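Local coordinates for glucoamylase (Thermoanaerobacterium thermosaccharolyticum, PDB 1LF6), which hydrolyses terminal alpha-1,4-linked glucose residues one after another from the non-reducing ends of glucan chains, releasing beta-D-glucose, at residues A[77-82]-A[147-152]; A[85-90]-A[116-121]; A[195-200]-A[235-240]. All blocks are in the same frame, centred on the assembly; numbering follows the deposited sequence.

Contact 1. Residues A[77-82]-A[147-152]; sequences FIVTDG and HDYKLY
Ile78 pairs with Tyr152 and Thr80 with Lys150 as antiparallel hydrogen-bonded pairs, while Val79 and Leu151 form the non-hydrogen-bonded pair between them. The strand axes lie 4.7 Å apart, their directions 159° from one another. The Ile78 pair is tight, with 2.7 Å both from Ile78 N to Tyr152 O and from Tyr152 N to Ile78 O. At the other end Lys150 N gives a short bond to Thr80 O, and Thr80 N a longer one to Lys150 O (3.1 Å).

Side-chain polar contacts gather where the strand 77-80 ends. Lys150 bends at chi2 (71°), which lays CD near Gly82 N; NZ then reaches Asp81 O at 3.2 Å, coming from above the carbonyl plane, 62° out of it. A CB on Gly82 would run into this lysine chain at CE. Thr80 OG1 lies anti to its own backbone N and accepts from Gly82 N in an ST turn, with a further hydrogen bond to Phe85 O.

Apolar contacts occupy both faces. The methyl CG2 of Thr80 touches the edge of the Tyr152 ring at CE1 (3.5 Å) and also meets Lys150 CB. On the opposite face Leu151 CD1 meets Phe77 CD1 at 3.7 Å, and Val79 CG2 approaches Tyr149 CD1.

This pairing lies inside the seven-stranded sheet of the N-terminal beta-sandwich domain. Phe77 and Val79 pack on strands 118-126 and 132-141 of the other sheet, Leu151 on the first of these, whereas helix 209-216 covers Ile78 and Tyr152.

Contact 2. Residues A[85-90]-A[116-121]; sequences FVPDET and GRYRIT
Phe85 and Arg117 meet tip to tip in a cation-pi stack at the margin of the beta-sandwich, where the loop before helix 89-92 runs past the start of strand 118-126. The guanidinium lies nearly flat on the ring, planes 23° apart, with CZ of Arg117 3.5 Å from the centroid of Phe85 and 17° off its normal. NH1 sits over one face, displaced toward the rim at CG and CD2 of Phe85. Farther back, Arg117 CD adds a CH-pi contact over the same ring. The bend of Arg117 at chi3 (-54°) places NE, which forms a salt bridge with Asp113. In place of Phe85 an alanine would probably strip one face of the guanidinium of its aromatic cover, leaving the group freer to turn, with the Asp113 bridge still in place.

Pro87 continues the contact. Its CG touches NH2 of Arg117 at 3.4 Å, and its ring slides past Tyr118 in the opposite direction, CG to CE1 at 3.5 Å. Beyond it Asp88 caps helix 89-92: OD2 accepts from both N and OG1 of Thr90, from the same side of the carboxylate plane. Tyr118 OH is buried with no polar partner in the model, packed instead against Pro87 CB at 3.7 Å.

Contact 3. Residues A[195-200]-A[235-240]; sequences GWKGYS and EIDLTK
Lys197 and Gly198 both lie opposite Glu235, in the pattern of a classic beta bulge leading into the outermost strand of the seven-stranded sheet. Lys197 N donates to Glu235 O at 2.9 Å, and Glu235 N donates to the carbonyl of the next residue, Gly198 O, at 3.0 Å. Both donors are tilted about 30° from the carbonyl planes they meet, as the irregular pairing would suggest. Where direct pairing stops, a water takes over: it accepts from Asp237 N at 2.6 Å and donates to Gly195 O, extending the link between the two segments to Asp237.

Side chains of opposite character leave the two sides of this junction. Toward solvent, Lys197 is fully extended and lies beside Glu235, both pointing the same way, with Lys197 CG and CD against the carboxylate. Their charged ends stop short of a salt bridge, NZ of Lys197 being 4.4 Å from OE2 of Glu235. A second water fills the link, accepting from Lys197 NZ at 2.6 Å and donating to Glu235 OE2 at 2.7 Å. Asp237 crosses Lys197 at about a right angle, CB against CB.

Toward the interior, Ile236 puts CD1 at the edge of the Trp196 indole, 3.7 Å from CZ3. The indole NE1 is bonded to Glu177 O, which would help hold the turn of the ring, and the side chain also touches Leu153, Leu179 and Ile246. From Asp237 the chain turns, Lys240 N bonding back to Asp237 O, and Asp237 OD1 accepts from Thr239 OG1 at 2.6 Å through its syn lone pair.

How the contacts relate
Contacts 1 and 3 belong to one sheet: strand 150-157 is shared ground, pairing with 70-80 in contact 1 and, through Leu151 O and Ile236 N, with the strand 230-236 of contact 3. Contact 1 is buried and regular; contact 3, about 11 Å away between centres, is at the surface and relies on a bulge and waters. Contact 2 is also buried, but joins a loop to the other sheet through stacking and apolar packing instead of cross-strand bonds. It meets contact 1 directly: Phe77 N bonds Glu89 OE2, and Tyr149 packs on Phe85. Contacts 2 and 3 do not touch.

Contact 1. Residues A[77-82]-A[147-152]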
ATOM      1  N   PHE A  77       5.055  -2.281  23.407  1.00 28.43           N
ATOM      2  CA  PHE A  77       5.268  -2.627  24.805  1.00 30.54           C
ATOM      3  C   PHE A  77       6.752  -2.725  25.120  1.00 31.07           C
ATOM      4  O   PHE A  77       7.547  -3.161  24.283  1.00 29.52           O
ATOM      5  CB  PHE A  77       4.607  -3.968  25.139  1.00 28.10           C
ATOM      6  CG  PHE A  77       3.131  -3.872  25.378  1.00 29.08           C
ATOM      7  CD1 PHE A  77       2.640  -3.162  26.470  1.00 27.72           C
ATOM      8  CD2 PHE A  77       2.232  -4.483  24.514  1.00 25.97           C
ATOM      9  CE1 PHE A  77       1.272  -3.062  26.695  1.00 26.12           C
ATOM     10  CE2 PHE A  77       0.866  -4.388  24.732  1.00 26.94           C
ATOM     11  CZ  PHE A  77       0.383  -3.676  25.825  1.00 27.18           C
ATOM     12  N   ILE A  78       7.110  -2.308  26.330  1.00 32.12           N
ATOM     13  CA  ILE A  78       8.486  -2.381  26.799  1.00 34.64           C
ATOM     14  C   ILE A  78       8.430  -3.117  28.131  1.00 35.36           C
ATOM     15  O   ILE A  78       7.628  -2.773  29.003  1.00 35.17           O
ATOM     16  CB  ILE A  78       9.102  -0.982  27.033  1.00 35.07           C
ATOM     17  CG1 ILE A  78       8.966  -0.131  25.770  1.00 34.88           C
ATOM     18  CG2 ILE A  78      10.573  -1.126  27.412  1.00 34.11           C
ATOM     19  CD1 ILE A  78       9.636  -0.734  24.546  1.00 35.58           C
ATOM     20  N   VAL A  79       9.268  -4.136  28.284  1.00 35.99           N
ATOM     21  CA  VAL A  79       9.284  -4.912  29.518  1.00 38.76           C
ATOM     22  C   VAL A  79      10.653  -4.900  30.178  1.00 39.43           C
ATOM     23  O   VAL A  79      11.680  -4.839  29.506  1.00 39.42           O
ATOM     24  CB  VAL A  79       8.863  -6.381  29.262  1.00 39.98           C
ATOM     25  CG1 VAL A  79       9.657  -6.950  28.112  1.00 41.23           C
ATOM     26  CG2 VAL A  79       9.088  -7.221  30.510  1.00 39.55           C
ATOM     27  N   THR A  80      10.653  -4.946  31.506  1.00 39.29           N
ATOM     28  CA  THR A  80      11.887  -4.950  32.271  1.00 40.70           C
ATOM     29  C   THR A  80      11.681  -5.714  33.574  1.00 41.09           C
ATOM     30  O   THR A  80      10.551  -6.037  33.942  1.00 39.13           O
ATOM     31  CB  THR A  80      12.338  -3.514  32.608  1.00 40.73           C
ATOM     32  OG1 THR A  80      13.627  -3.555  33.230  1.00 43.38           O
ATOM     33  CG2 THR A  80      11.350  -2.849  33.555  1.00 39.19           C
ATOM     34  N   ASP A  81      12.780  -6.005  34.261  1.00 42.34           N
ATOM     35  CA  ASP A  81      12.725  -6.712  35.533  1.00 43.47           C
ATOM     36  C   ASP A  81      12.891  -5.695  36.658  1.00 44.27           C
ATOM     37  O   ASP A  81      12.881  -6.047  37.839  1.00 44.35           O
ATOM     38  CB  ASP A  81      13.842  -7.753  35.608  1.00 42.18           C
ATOM     39  CG  ASP A  81      15.226  -7.136  35.482  1.00 42.97           C
ATOM     40  OD1 ASP A  81      16.222  -7.886  35.564  1.00 41.82           O
ATOM     41  OD2 ASP A  81      15.319  -5.901  35.301  1.00 40.96           O
ATOM     42  N   GLY A  82      13.040  -4.431  36.272  1.00 45.95           N
ATOM     43  CA  GLY A  82      13.219  -3.360  37.239  1.00 47.38           C
ATOM     44  C   GLY A  82      14.611  -3.384  37.843  1.00 48.81           C
ATOM     45  O   GLY A  82      14.910  -2.634  38.773  1.00 48.28           O
ATOM     46  N   HIS A 147       5.390 -11.315  38.826  1.00 46.12           N
ATOM     47  CA  HIS A 147       5.675 -10.212  39.739  1.00 46.53           C
ATOM     48  C   HIS A 147       7.124  -9.757  39.634  1.00 45.63           C
ATOM     49  O   HIS A 147       7.515  -8.768  40.249  1.00 46.11           O
ATOM     50  CB  HIS A 147       5.369 -10.611  41.188  1.00 48.73           C
ATOM     51  CG  HIS A 147       3.926 -10.912  41.440  1.00 50.96           C
ATOM     52  ND1 HIS A 147       3.301 -12.031  40.936  1.00 52.67           N
ATOM     53  CD2 HIS A 147       2.978 -10.227  42.123  1.00 52.41           C
ATOM     54  CE1 HIS A 147       2.030 -12.024  41.297  1.00 52.72           C
ATOM     55  NE2 HIS A 147       1.808 -10.940  42.018  1.00 52.61           N
ATOM     56  N   ASP A 148       7.916 -10.479  38.851  1.00 46.12           N
ATOM     57  CA  ASP A 148       9.321 -10.130  38.671  1.00 46.62           C
ATOM     58  C   ASP A 148       9.511  -9.258  37.435  1.00 45.75           C
ATOM     59  O   ASP A 148      10.637  -8.909  37.078  1.00 45.61           O
ATOM     60  CB  ASP A 148      10.170 -11.394  38.533  1.00 49.08           C
ATOM     61  CG  ASP A 148      10.095 -12.283  39.760  1.00 51.89           C
ATOM     62  OD1 ASP A 148      10.372 -11.788  40.875  1.00 52.49           O
ATOM     63  OD2 ASP A 148       9.765 -13.480  39.609  1.00 54.19           O
ATOM     64  N   TYR A 149       8.405  -8.897  36.792  1.00 43.42           N
ATOM     65  CA  TYR A 149       8.464  -8.086  35.585  1.00 42.00           C
ATOM     66  C   TYR A 149       7.612  -6.824  35.644  1.00 41.85           C
ATOM     67  O   TYR A 149       6.658  -6.729  36.417  1.00 40.85           O
ATOM     68  CB  TYR A 149       8.033  -8.931  34.380  1.00 40.87           C
ATOM     69  CG  TYR A 149       8.926 -10.121  34.113  1.00 39.41           C
ATOM     70  CD1 TYR A 149      10.192  -9.954  33.554  1.00 38.39           C
ATOM     71  CD2 TYR A 149       8.515 -11.414  34.437  1.00 38.09           C
ATOM     72  CE1 TYR A 149      11.028 -11.045  33.322  1.00 37.95           C
ATOM     73  CE2 TYR A 149       9.344 -12.513  34.210  1.00 36.95           C
ATOM     74  CZ  TYR A 149      10.597 -12.321  33.653  1.00 37.74           C
ATOM     75  OH  TYR A 149      11.420 -13.399  33.416  1.00 37.87           O
ATOM     76  N   LYS A 150       7.981  -5.851  34.818  1.00 41.50           N
ATOM     77  CA  LYS A 150       7.249  -4.595  34.720  1.00 41.21           C
ATOM     78  C   LYS A 150       6.896  -4.432  33.247  1.00 40.34           C
ATOM     79  O   LYS A 150       7.721  -4.699  32.374  1.00 40.51           O
ATOM     80  CB  LYS A 150       8.112  -3.413  35.178  1.00 42.34           C
ATOM     81  CG  LYS A 150       8.296  -3.282  36.685  1.00 43.97           C
ATOM     82  CD  LYS A 150       9.200  -4.367  37.247  1.00 45.34           C
ATOM     83  CE  LYS A 150       9.474  -4.126  38.728  1.00 46.49           C
ATOM     84  NZ  LYS A 150      10.228  -5.248  39.353  1.00 45.01           N
ATOM     85  N   LEU A 151       5.673  -3.999  32.968  1.00 38.80           N
ATOM     86  CA  LEU A 151       5.241  -3.821  31.590  1.00 37.04           C
ATOM     87  C   LEU A 151       4.848  -2.376  31.329  1.00 35.52           C
ATOM     88  O   LEU A 151       4.021  -1.808  32.046  1.00 35.57           O
ATOM     89  CB  LEU A 151       4.056  -4.741  31.289  1.00 35.82           C
ATOM     90  CG  LEU A 151       3.515  -4.706  29.862  1.00 35.25           C
ATOM     91  CD1 LEU A 151       4.547  -5.272  28.898  1.00 34.53           C
ATOM     92  CD2 LEU A 151       2.229  -5.513  29.797  1.00 35.90           C
ATOM     93  N   TYR A 152       5.446  -1.782  30.301  1.00 34.73           N
ATOM     94  CA  TYR A 152       5.149  -0.399  29.957  1.00 33.42           C
ATOM     95  C   TYR A 152       4.691  -0.269  28.509  1.00 31.69           C
ATOM     96  O   TYR A 152       5.157  -0.990  27.627  1.00 30.62           O
ATOM     97  CB  TYR A 152       6.377   0.487  30.193  1.00 35.29           C
ATOM     98  CG  TYR A 152       7.006   0.315  31.561  1.00 37.14           C
ATOM     99  CD1 TYR A 152       7.929  -0.702  31.801  1.00 36.98           C
ATOM    100  CD2 TYR A 152       6.664   1.159  32.620  1.00 37.36           C
ATOM    101  CE1 TYR A 152       8.496  -0.876  33.061  1.00 37.05           C
ATOM    102  CE2 TYR A 152       7.224   0.992  33.886  1.00 37.22           C
ATOM    103  CZ  TYR A 152       8.139  -0.030  34.098  1.00 38.10           C
ATOM    104  OH  TYR A 152       8.689  -0.211  35.349  1.00 38.10           O
TER

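Contact 2. Residues A[85-90]-A[116-121]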
ATOM      1  N   PHE A  85      17.922  -5.846  32.599  1.00 53.69           N
ATOM      2  CA  PHE A  85      17.465  -5.838  31.208  1.00 52.90           C
ATOM      3  C   PHE A  85      16.216  -5.004  30.912  1.00 51.84           C
ATOM      4  O   PHE A  85      15.335  -4.841  31.759  1.00 52.03           O
ATOM      5  CB  PHE A  85      17.254  -7.278  30.720  1.00 53.99           C
ATOM      6  CG  PHE A  85      16.074  -7.970  31.344  1.00 54.81           C
ATOM      7  CD1 PHE A  85      14.783  -7.730  30.883  1.00 54.65           C
ATOM      8  CD2 PHE A  85      16.256  -8.870  32.387  1.00 55.29           C
ATOM      9  CE1 PHE A  85      13.692  -8.374  31.449  1.00 54.57           C
ATOM     10  CE2 PHE A  85      15.170  -9.520  32.962  1.00 56.09           C
ATOM     11  CZ  PHE A  85      13.886  -9.271  32.490  1.00 55.49           C
ATOM     12  N   VAL A  86      16.165  -4.480  29.689  1.00 50.24           N
ATOM     13  CA  VAL A  86      15.051  -3.662  29.215  1.00 48.11           C
ATOM     14  C   VAL A  86      14.819  -3.945  27.728  1.00 46.06           C
ATOM     15  O   VAL A  86      15.372  -3.259  26.870  1.00 46.17           O
ATOM     16  CB  VAL A  86      15.349  -2.152  29.378  1.00 47.97           C
ATOM     17  CG1 VAL A  86      14.181  -1.329  28.864  1.00 48.01           C
ATOM     18  CG2 VAL A  86      15.620  -1.828  30.835  1.00 49.97           C
ATOM     19  N   PRO A  87      14.013  -4.975  27.405  1.00 44.99           N
ATOM     20  CA  PRO A  87      13.740  -5.309  26.002  1.00 42.44           C
ATOM     21  C   PRO A  87      12.547  -4.600  25.364  1.00 39.56           C
ATOM     22  O   PRO A  87      11.488  -4.446  25.974  1.00 38.29           O
ATOM     23  CB  PRO A  87      13.544  -6.821  26.042  1.00 43.19           C
ATOM     24  CG  PRO A  87      12.866  -7.009  27.338  1.00 44.25           C
ATOM     25  CD  PRO A  87      13.678  -6.122  28.269  1.00 45.58           C
ATOM     26  N   ASP A  88      12.752  -4.172  24.121  1.00 37.17           N
ATOM     27  CA  ASP A  88      11.735  -3.505  23.317  1.00 32.74           C
ATOM     28  C   ASP A  88      11.185  -4.631  22.450  1.00 30.67           C
ATOM     29  O   ASP A  88      11.917  -5.206  21.648  1.00 31.03           O
ATOM     30  CB  ASP A  88      12.396  -2.424  22.456  1.00 32.30           C
ATOM     31  CG  ASP A  88      11.426  -1.745  21.486  1.00 32.25           C
ATOM     32  OD1 ASP A  88      11.765  -0.642  21.002  1.00 30.54           O
ATOM     33  OD2 ASP A  88      10.345  -2.300  21.197  1.00 29.02           O
ATOM     34  N   GLU A  89       9.908  -4.958  22.626  1.00 28.76           N
ATOM     35  CA  GLU A  89       9.295  -6.049  21.872  1.00 27.59           C
ATOM     36  C   GLU A  89       9.499  -5.937  20.360  1.00 27.54           C
ATOM     37  O   GLU A  89       9.680  -6.949  19.682  1.00 25.63           O
ATOM     38  CB  GLU A  89       7.793  -6.140  22.180  1.00 26.61           C
ATOM     39  CG  GLU A  89       6.930  -5.147  21.412  1.00 28.01           C
ATOM     40  CD  GLU A  89       5.444  -5.316  21.685  1.00 27.20           C
ATOM     41  OE1 GLU A  89       4.991  -6.472  21.823  1.00 28.85           O
ATOM     42  OE2 GLU A  89       4.728  -4.295  21.746  1.00 26.54           O
ATOM     43  N   THR A  90       9.486  -4.713  19.836  1.00 26.86           N
ATOM     44  CA  THR A  90       9.651  -4.508  18.401  1.00 27.54           C
ATOM     45  C   THR A  90      11.027  -4.880  17.860  1.00 28.45           C
ATOM     46  O   THR A  90      11.236  -4.890  16.648  1.00 27.84           O
ATOM     47  CB  THR A  90       9.335  -3.043  17.985  1.00 25.86           C
ATOM     48  OG1 THR A  90      10.296  -2.148  18.558  1.00 28.11           O
ATOM     49  CG2 THR A  90       7.946  -2.647  18.454  1.00 24.22           C
ATOM     50  N   GLY A 116      13.646 -15.692  25.830  1.00 39.80           N
ATOM     51  CA  GLY A 116      12.658 -16.574  26.425  1.00 39.67           C
ATOM     52  C   GLY A 116      12.234 -16.278  27.849  1.00 40.27           C
ATOM     53  O   GLY A 116      12.010 -17.201  28.634  1.00 41.73           O
ATOM     54  N   ARG A 117      12.107 -15.000  28.187  1.00 38.93           N
ATOM     55  CA  ARG A 117      11.704 -14.618  29.532  1.00 38.15           C
ATOM     56  C   ARG A 117      10.223 -14.266  29.589  1.00 36.92           C
ATOM     57  O   ARG A 117       9.558 -14.512  30.594  1.00 35.19           O
ATOM     58  CB  ARG A 117      12.548 -13.432  30.011  1.00 39.90           C
ATOM     59  CG  ARG A 117      14.041 -13.739  30.055  1.00 43.24           C
ATOM     60  CD  ARG A 117      14.882 -12.494  30.277  1.00 45.96           C
ATOM     61  NE  ARG A 117      14.580 -11.454  29.294  1.00 50.02           N
ATOM     62  CZ  ARG A 117      15.385 -10.437  29.003  1.00 51.14           C
ATOM     63  NH1 ARG A 117      16.557 -10.315  29.614  1.00 52.76           N
ATOM     64  NH2 ARG A 117      15.013  -9.536  28.107  1.00 51.50           N
ATOM     65  N   TYR A 118       9.706 -13.698  28.505  1.00 35.09           N
ATOM     66  CA  TYR A 118       8.302 -13.314  28.459  1.00 34.54           C
ATOM     67  C   TYR A 118       7.652 -13.598  27.108  1.00 34.36           C
ATOM     68  O   TYR A 118       8.311 -14.009  26.152  1.00 33.67           O
ATOM     69  CB  TYR A 118       8.146 -11.824  28.775  1.00 35.21           C
ATOM     70  CG  TYR A 118       8.778 -10.923  27.740  1.00 36.37           C
ATOM     71  CD1 TYR A 118      10.117 -10.542  27.837  1.00 36.04           C
ATOM     72  CD2 TYR A 118       8.048 -10.490  26.632  1.00 36.46           C
ATOM     73  CE1 TYR A 118      10.714  -9.750  26.854  1.00 36.52           C
ATOM     74  CE2 TYR A 118       8.635  -9.702  25.643  1.00 36.31           C
ATOM     75  CZ  TYR A 118       9.968  -9.338  25.759  1.00 36.74           C
ATOM     76  OH  TYR A 118      10.554  -8.576  24.775  1.00 36.89           O
ATOM     77  N   ARG A 119       6.347 -13.360  27.048  1.00 33.36           N
ATOM     78  CA  ARG A 119       5.566 -13.556  25.835  1.00 31.38           C
ATOM     79  C   ARG A 119       4.368 -12.625  25.900  1.00 30.20           C
ATOM     80  O   ARG A 119       3.673 -12.564  26.914  1.00 31.63           O
ATOM     81  CB  ARG A 119       5.080 -15.003  25.732  1.00 33.90           C
ATOM     82  CG  ARG A 119       4.254 -15.292  24.485  1.00 34.59           C
ATOM     83  CD  ARG A 119       3.452 -16.565  24.656  1.00 37.12           C
ATOM     84  NE  ARG A 119       4.313 -17.732  24.803  1.00 39.29           N
ATOM     85  CZ  ARG A 119       3.946 -18.857  25.406  1.00 39.52           C
ATOM     86  NH1 ARG A 119       4.795 -19.871  25.489  1.00 40.03           N
ATOM     87  NH2 ARG A 119       2.734 -18.962  25.938  1.00 39.46           N
ATOM     88  N   ILE A 120       4.134 -11.887  24.824  1.00 27.86           N
ATOM     89  CA  ILE A 120       3.003 -10.972  24.774  1.00 26.31           C
ATOM     90  C   ILE A 120       2.107 -11.361  23.604  1.00 26.71           C
ATOM     91  O   ILE A 120       2.577 -11.517  22.476  1.00 27.95           O
ATOM     92  CB  ILE A 120       3.467  -9.506  24.595  1.00 25.05           C
ATOM     93  CG1 ILE A 120       4.362  -9.093  25.767  1.00 25.29           C
ATOM     94  CG2 ILE A 120       2.259  -8.585  24.512  1.00 23.97           C
ATOM     95  CD1 ILE A 120       4.856  -7.655  25.696  1.00 25.52           C
ATOM     96  N   THR A 121       0.819 -11.529  23.878  1.00 25.92           N
ATOM     97  CA  THR A 121      -0.130 -11.901  22.836  1.00 26.26           C
ATOM     98  C   THR A 121      -1.121 -10.762  22.632  1.00 25.18           C
ATOM     99  O   THR A 121      -1.649 -10.210  23.598  1.00 24.84           O
ATOM    100  CB  THR A 121      -0.887 -13.187  23.218  1.00 28.18           C
ATOM    101  OG1 THR A 121       0.058 -14.244  23.421  1.00 28.21           O
ATOM    102  CG2 THR A 121      -1.863 -13.587  22.115  1.00 26.87           C
TER

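Contact 3. Residues A[195-200]-A[235-240]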
ATOM      1  N   GLY A 195      -7.176   0.822  33.537  1.00 34.65           N
ATOM      2  CA  GLY A 195      -6.469   2.041  33.886  1.00 35.13           C
ATOM      3  C   GLY A 195      -4.959   1.891  33.823  1.00 35.17           C
ATOM      4  O   GLY A 195      -4.450   0.892  33.306  1.00 34.32           O
ATOM      5  N   TRP A 196      -4.239   2.876  34.356  1.00 35.06           N
ATOM      6  CA  TRP A 196      -2.778   2.849  34.346  1.00 35.85           C
ATOM      7  C   TRP A 196      -2.205   2.834  35.756  1.00 36.76           C
ATOM      8  O   TRP A 196      -2.791   3.396  36.682  1.00 37.36           O
ATOM      9  CB  TRP A 196      -2.225   4.074  33.609  1.00 34.35           C
ATOM     10  CG  TRP A 196      -2.944   4.398  32.339  1.00 33.40           C
ATOM     11  CD1 TRP A 196      -3.850   5.401  32.141  1.00 33.51           C
ATOM     12  CD2 TRP A 196      -2.829   3.709  31.092  1.00 33.63           C
ATOM     13  NE1 TRP A 196      -4.306   5.381  30.846  1.00 31.37           N
ATOM     14  CE2 TRP A 196      -3.696   4.352  30.178  1.00 33.58           C
ATOM     15  CE3 TRP A 196      -2.079   2.610  30.653  1.00 32.93           C
ATOM     16  CZ2 TRP A 196      -3.832   3.931  28.851  1.00 34.19           C
ATOM     17  CZ3 TRP A 196      -2.215   2.192  29.333  1.00 34.59           C
ATOM     18  CH2 TRP A 196      -3.086   2.853  28.449  1.00 33.83           C
ATOM     19  N   LYS A 197      -1.054   2.191  35.911  1.00 36.47           N
ATOM     20  CA  LYS A 197      -0.385   2.127  37.199  1.00 36.45           C
ATOM     21  C   LYS A 197       0.449   3.397  37.326  1.00 37.82           C
ATOM     22  O   LYS A 197       0.982   3.709  38.390  1.00 38.91           O
ATOM     23  CB  LYS A 197       0.527   0.901  37.263  1.00 36.61           C
ATOM     24  CG  LYS A 197       1.237   0.730  38.595  1.00 37.98           C
ATOM     25  CD  LYS A 197       2.043  -0.560  38.643  1.00 37.95           C
ATOM     26  CE  LYS A 197       2.671  -0.759  40.016  1.00 39.32           C
ATOM     27  NZ  LYS A 197       3.401  -2.055  40.109  1.00 40.78           N
ATOM     28  N   GLY A 198       0.548   4.124  36.218  1.00 37.34           N
ATOM     29  CA  GLY A 198       1.313   5.359  36.182  1.00 36.81           C
ATOM     30  C   GLY A 198       1.462   5.830  34.745  1.00 37.01           C
ATOM     31  O   GLY A 198       1.403   5.020  33.818  1.00 36.49           O
ATOM     32  N   TYR A 199       1.653   7.132  34.554  1.00 36.41           N
ATOM     33  CA  TYR A 199       1.802   7.691  33.216  1.00 36.23           C
ATOM     34  C   TYR A 199       2.873   8.773  33.153  1.00 37.05           C
ATOM     35  O   TYR A 199       3.313   9.288  34.182  1.00 36.69           O
ATOM     36  CB  TYR A 199       0.464   8.266  32.743  1.00 36.80           C
ATOM     37  CG  TYR A 199      -0.131   9.288  33.692  1.00 37.81           C
ATOM     38  CD1 TYR A 199       0.438  10.556  33.834  1.00 38.45           C
ATOM     39  CD2 TYR A 199      -1.247   8.978  34.467  1.00 36.92           C
ATOM     40  CE1 TYR A 199      -0.090  11.488  34.726  1.00 37.69           C
ATOM     41  CE2 TYR A 199      -1.783   9.900  35.361  1.00 38.49           C
ATOM     42  CZ  TYR A 199      -1.202  11.152  35.489  1.00 39.30           C
ATOM     43  OH  TYR A 199      -1.731  12.063  36.382  1.00 38.81           O
ATOM     44  N   SER A 200       3.285   9.112  31.934  1.00 36.62           N
ATOM     45  CA  SER A 200       4.297  10.142  31.719  1.00 36.61           C
ATOM     46  C   SER A 200       4.414  10.502  30.242  1.00 36.09           C
ATOM     47  O   SER A 200       4.540   9.629  29.381  1.00 35.75           O
ATOM     48  CB  SER A 200       5.659   9.675  32.236  1.00 36.69           C
ATOM     49  OG  SER A 200       6.630  10.697  32.095  1.00 37.44           O
ATOM     50  N   GLU A 235       2.605   2.616  32.574  1.00 32.78           N
ATOM     51  CA  GLU A 235       2.908   1.306  33.120  1.00 32.84           C
ATOM     52  C   GLU A 235       1.601   0.551  33.325  1.00 31.74           C
ATOM     53  O   GLU A 235       0.585   1.130  33.715  1.00 30.64           O
ATOM     54  CB  GLU A 235       3.664   1.435  34.447  1.00 34.80           C
ATOM     55  CG  GLU A 235       3.841   0.120  35.201  1.00 36.92           C
ATOM     56  CD  GLU A 235       4.861   0.225  36.322  1.00 37.83           C
ATOM     57  OE1 GLU A 235       4.878   1.264  37.015  1.00 36.27           O
ATOM     58  OE2 GLU A 235       5.640  -0.735  36.513  1.00 38.75           O
ATOM     59  N   ILE A 236       1.630  -0.742  33.031  1.00 32.30           N
ATOM     60  CA  ILE A 236       0.455  -1.582  33.184  1.00 31.97           C
ATOM     61  C   ILE A 236       0.564  -2.306  34.522  1.00 32.75           C
ATOM     62  O   ILE A 236       1.575  -2.953  34.802  1.00 32.40           O
ATOM     63  CB  ILE A 236       0.373  -2.624  32.044  1.00 31.84           C
ATOM     64  CG1 ILE A 236       0.416  -1.917  30.684  1.00 30.37           C
ATOM     65  CG2 ILE A 236      -0.900  -3.448  32.181  1.00 29.27           C
ATOM     66  CD1 ILE A 236      -0.725  -0.948  30.448  1.00 31.45           C
ATOM     67  N   ASP A 237      -0.467  -2.184  35.350  1.00 33.67           N
ATOM     68  CA  ASP A 237      -0.470  -2.835  36.658  1.00 34.42           C
ATOM     69  C   ASP A 237      -0.720  -4.329  36.452  1.00 35.63           C
ATOM     70  O   ASP A 237      -1.869  -4.771  36.400  1.00 34.65           O
ATOM     71  CB  ASP A 237      -1.576  -2.248  37.542  1.00 33.37           C
ATOM     72  CG  ASP A 237      -1.438  -2.658  39.001  1.00 34.45           C
ATOM     73  OD1 ASP A 237      -1.036  -3.811  39.266  1.00 34.77           O
ATOM     74  OD2 ASP A 237      -1.742  -1.828  39.883  1.00 33.42           O
ATOM     75  N   LEU A 238       0.357  -5.098  36.332  1.00 36.58           N
ATOM     76  CA  LEU A 238       0.250  -6.535  36.123  1.00 39.47           C
ATOM     77  C   LEU A 238      -0.424  -7.253  37.286  1.00 41.76           C
ATOM     78  O   LEU A 238      -1.225  -8.166  37.078  1.00 42.33           O
ATOM     79  CB  LEU A 238       1.634  -7.144  35.883  1.00 39.01           C
ATOM     80  CG  LEU A 238       2.315  -6.802  34.556  1.00 39.80           C
ATOM     81  CD1 LEU A 238       3.704  -7.428  34.516  1.00 40.06           C
ATOM     82  CD2 LEU A 238       1.466  -7.308  33.396  1.00 39.63           C
ATOM     83  N   THR A 239      -0.105  -6.843  38.509  1.00 42.90           N
ATOM     84  CA  THR A 239      -0.692  -7.473  39.682  1.00 44.77           C
ATOM     85  C   THR A 239      -2.211  -7.327  39.675  1.00 45.14           C
ATOM     86  O   THR A 239      -2.910  -8.052  40.378  1.00 46.40           O
ATOM     87  CB  THR A 239      -0.131  -6.873  40.988  1.00 45.22           C
ATOM     88  OG1 THR A 239      -0.622  -5.539  41.161  1.00 45.80           O
ATOM     89  CG2 THR A 239       1.392  -6.852  40.943  1.00 44.48           C
ATOM     90  N   LYS A 240      -2.722  -6.395  38.878  1.00 45.29           N
ATOM     91  CA  LYS A 240      -4.164  -6.192  38.794  1.00 45.68           C
ATOM     92  C   LYS A 240      -4.793  -7.118  37.752  1.00 45.64           C
ATOM     93  O   LYS A 240      -5.936  -7.561  37.907  1.00 45.66           O
ATOM     94  CB  LYS A 240      -4.481  -4.732  38.469  1.00 46.11           C
ATOM     95  CG  LYS A 240      -5.972  -4.451  38.421  1.00 48.35           C
ATOM     96  CD  LYS A 240      -6.309  -3.068  38.956  1.00 49.65           C
ATOM     97  CE  LYS A 240      -5.721  -1.966  38.097  1.00 50.90           C
ATOM     98  NZ  LYS A 240      -6.066  -0.625  38.645  1.00 52.56           N
TER
HETATM   99  O   HOH W   1      -2.525  -0.619  34.803  1.00 50.74           O
HETATM  100  O   HOH W   2       5.659  -1.165  39.221  1.00 53.15           O